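Deoxyhypusine hydroxylase (Homo sapiens, PDB 4D50) hydroxylates the deoxyhypusine side chain of translation initiation factor eIF5A at a diiron centre, completing the hypusine modification that this factor needs to function. Local coordinates at residues R182-L187 against A208-E213. Residues are numbered along the deposited sequence; the frame is centred on the assembly and turned at random.
Sequences RAMFAL and ALFRHE. With FE (Fe (III) ion), chain C; PER (peroxide ion), chain E.
Met-184 is the bridge between two nearly parallel helices, its thioether reaching from helix 177-190 to Phe-210 and Glu-213 on helix 208-221. The axes of segments 182-187 and 208-213 come within 11.7 Å at 11°, consistent with the stacking of the third and fourth HEAT-like repeats, and long side chains span the gap. With CG anti to the backbone N (chi1 -166°) the Met-184 chain extends straight across, then bends at chi3 to lay CE over one face of the Phe-210 ring, a CH-pi contact 4.2 Å from the centroid. SD meanwhile rests on the aliphatic part of Glu-213, 3.6 Å from its CG. This thioether cluster is the tightly packed half. Between the two segments the contact is sparser on the side facing the metal-bound waters rather than bulk solvent: Phe-185 offers its ring edge, CZ lying 3.5 Å from Glu-213 OE2 near the ring plane, with the carboxylate turned 58° from the ring. On the same helix as Glu-213, His-212 binds the ferric ion through NE2 (2.3 Å), alongside peroxide, two waters, His-94 and Glu-95. His-212 ND1 donates to Leu-209 O (2.7 Å), almost in the ring plane, which fixes the imidazole's rotation. Glu-213 is thus divided between an apolar flank against the thioether and a carboxylate that meets the weakly electropositive edge of Phe-185, close to iron-binding His-94.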
loop_
_atom_site.group_PDB
_atom_site.type_symbol
_atom_site.label_atom_id
_atom_site.label_comp_id
_atom_site.label_asym_id
_atom_site.label_seq_id
_atom_site.Cartn_x
_atom_site.Cartn_y
_atom_site.Cartn_z
ATOM N N ARG A 182 -5.300 1.638 14.258
ATOM C CA ARG A 182 -5.029 2.987 14.771
ATOM C C ARG A 182 -3.741 3.018 15.647
ATOM O O ARG A 182 -2.976 3.970 15.632
ATOM C CB ARG A 182 -6.276 3.458 15.609
ATOM C CG ARG A 182 -7.481 3.735 14.766
ATOM C CD ARG A 182 -8.492 4.667 15.437
ATOM N NE ARG A 182 -7.921 5.953 15.774
ATOM C CZ ARG A 182 -8.558 6.850 16.525
ATOM N NH1 ARG A 182 -9.765 6.558 17.013
ATOM N NH2 ARG A 182 -7.961 7.971 16.845
ATOM N N ALA A 183 -3.525 1.950 16.393
ATOM C CA ALA A 183 -2.399 1.834 17.322
ATOM C C ALA A 183 -1.139 1.627 16.460
ATOM O O ALA A 183 -0.112 2.188 16.756
ATOM C CB ALA A 183 -2.610 0.644 18.207
ATOM N N MET A 184 -1.306 0.981 15.343
ATOM C CA MET A 184 -0.210 0.696 14.388
ATOM C C MET A 184 0.293 2.044 13.796
ATOM O O MET A 184 1.497 2.313 13.776
ATOM C CB MET A 184 -0.653 -0.222 13.235
ATOM C CG MET A 184 0.501 -0.801 12.436
ATOM S SD MET A 184 -0.180 -1.573 10.915
ATOM C CE MET A 184 -1.113 -2.919 11.548
ATOM N N PHE A 185 -0.618 2.907 13.342
ATOM C CA PHE A 185 -0.217 4.191 12.805
ATOM C C PHE A 185 0.295 5.097 13.859
ATOM O O PHE A 185 1.249 5.861 13.591
ATOM C CB PHE A 185 -1.325 4.831 11.943
ATOM C CG PHE A 185 -1.551 4.061 10.712
ATOM C CD1 PHE A 185 -0.573 4.026 9.723
ATOM C CD2 PHE A 185 -2.694 3.296 10.565
ATOM C CE1 PHE A 185 -0.721 3.228 8.605
ATOM C CE2 PHE A 185 -2.782 2.442 9.468
ATOM C CZ PHE A 185 -1.769 2.394 8.553
ATOM N N ALA A 186 -0.251 5.032 15.093
ATOM C CA ALA A 186 0.351 5.808 16.203
ATOM C C ALA A 186 1.772 5.379 16.551
ATOM O O ALA A 186 2.602 6.216 16.853
ATOM C CB ALA A 186 -0.508 5.720 17.453
ATOM N N LEU A 187 2.059 4.127 16.380
ATOM C CA LEU A 187 3.433 3.551 16.653
ATOM C C LEU A 187 4.393 4.091 15.639
ATOM O O LEU A 187 5.448 4.521 15.981
ATOM C CB LEU A 187 3.388 2.051 16.690
ATOM C CG LEU A 187 2.897 1.469 18.014
ATOM C CD1 LEU A 187 2.449 0.032 17.843
ATOM C CD2 LEU A 187 3.917 1.618 19.088
ATOM N N ALA A 208 -3.362 -12.022 7.554
ATOM C CA ALA A 208 -2.403 -11.639 6.530
ATOM C C ALA A 208 -2.521 -10.149 6.181
ATOM O O ALA A 208 -1.515 -9.464 6.067
ATOM C CB ALA A 208 -2.611 -12.497 5.272
ATOM N N LEU A 209 -3.740 -9.596 6.092
ATOM C CA LEU A 209 -3.896 -8.138 5.846
ATOM C C LEU A 209 -3.155 -7.335 6.899
ATOM O O LEU A 209 -2.334 -6.450 6.568
ATOM C CB LEU A 209 -5.366 -7.737 5.846
ATOM C CG LEU A 209 -5.632 -6.413 5.158
ATOM C CD1 LEU A 209 -5.482 -6.494 3.664
ATOM C CD2 LEU A 209 -7.002 -5.889 5.518
ATOM N N PHE A 210 -3.418 -7.656 8.179
ATOM C CA PHE A 210 -2.736 -7.013 9.302
ATOM C C PHE A 210 -1.226 -7.064 9.208
ATOM O O PHE A 210 -0.559 -6.000 9.333
ATOM C CB PHE A 210 -3.181 -7.680 10.617
ATOM C CG PHE A 210 -2.485 -7.162 11.882
ATOM C CD1 PHE A 210 -1.280 -7.728 12.311
ATOM C CD2 PHE A 210 -3.024 -6.151 12.644
ATOM C CE1 PHE A 210 -0.687 -7.339 13.476
ATOM C CE2 PHE A 210 -2.336 -5.662 13.778
ATOM C CZ PHE A 210 -1.197 -6.278 14.190
ATOM N N ARG A 211 -0.672 -8.241 8.951
ATOM C CA ARG A 211 0.796 -8.392 8.852
ATOM C C ARG A 211 1.358 -7.565 7.703
ATOM O O ARG A 211 2.446 -6.990 7.774
ATOM C CB ARG A 211 1.178 -9.857 8.649
ATOM C CG ARG A 211 0.981 -10.615 9.950
ATOM C CD ARG A 211 1.652 -11.985 9.962
ATOM N NE ARG A 211 1.297 -12.814 8.857
ATOM C CZ ARG A 211 0.199 -13.604 8.793
ATOM N NH1 ARG A 211 -0.717 -13.577 9.778
ATOM N NH2 ARG A 211 0.007 -14.409 7.716
ATOM N N HIS A 212 0.659 -7.553 6.607
ATOM C CA HIS A 212 1.133 -6.801 5.470
ATOM C C HIS A 212 1.196 -5.332 5.785
ATOM O O HIS A 212 2.110 -4.646 5.372
ATOM C CB HIS A 212 0.318 -7.195 4.201
ATOM C CG HIS A 212 -0.484 -6.132 3.526
ATOM N ND1 HIS A 212 -1.667 -5.668 4.044
ATOM C CD2 HIS A 212 -0.383 -5.573 2.294
ATOM C CE1 HIS A 212 -2.150 -4.742 3.255
ATOM N NE2 HIS A 212 -1.427 -4.703 2.164
ATOM N N GLU A 213 0.163 -4.834 6.461
ATOM C CA GLU A 213 0.160 -3.464 6.880
ATOM C C GLU A 213 1.326 -3.142 7.774
ATOM O O GLU A 213 1.916 -2.048 7.657
ATOM C CB GLU A 213 -1.187 -3.110 7.533
ATOM C CG GLU A 213 -1.408 -1.632 7.566
ATOM C CD GLU A 213 -1.659 -0.997 6.197
ATOM O OE1 GLU A 213 -2.362 -1.599 5.356
ATOM O OE2 GLU A 213 -1.146 0.134 6.002
HETATM FE FE FE C . -1.972 -3.690 0.209
HETATM O O1 PER E . -1.107 -5.387 -0.945
HETATM O O2 PER E . 0.262 -6.100 -0.918
HETATM O O HOH W 1 -0.086 -2.787 -0.255
HETATM O O HOH W 2 -2.346 -1.883 1.366
#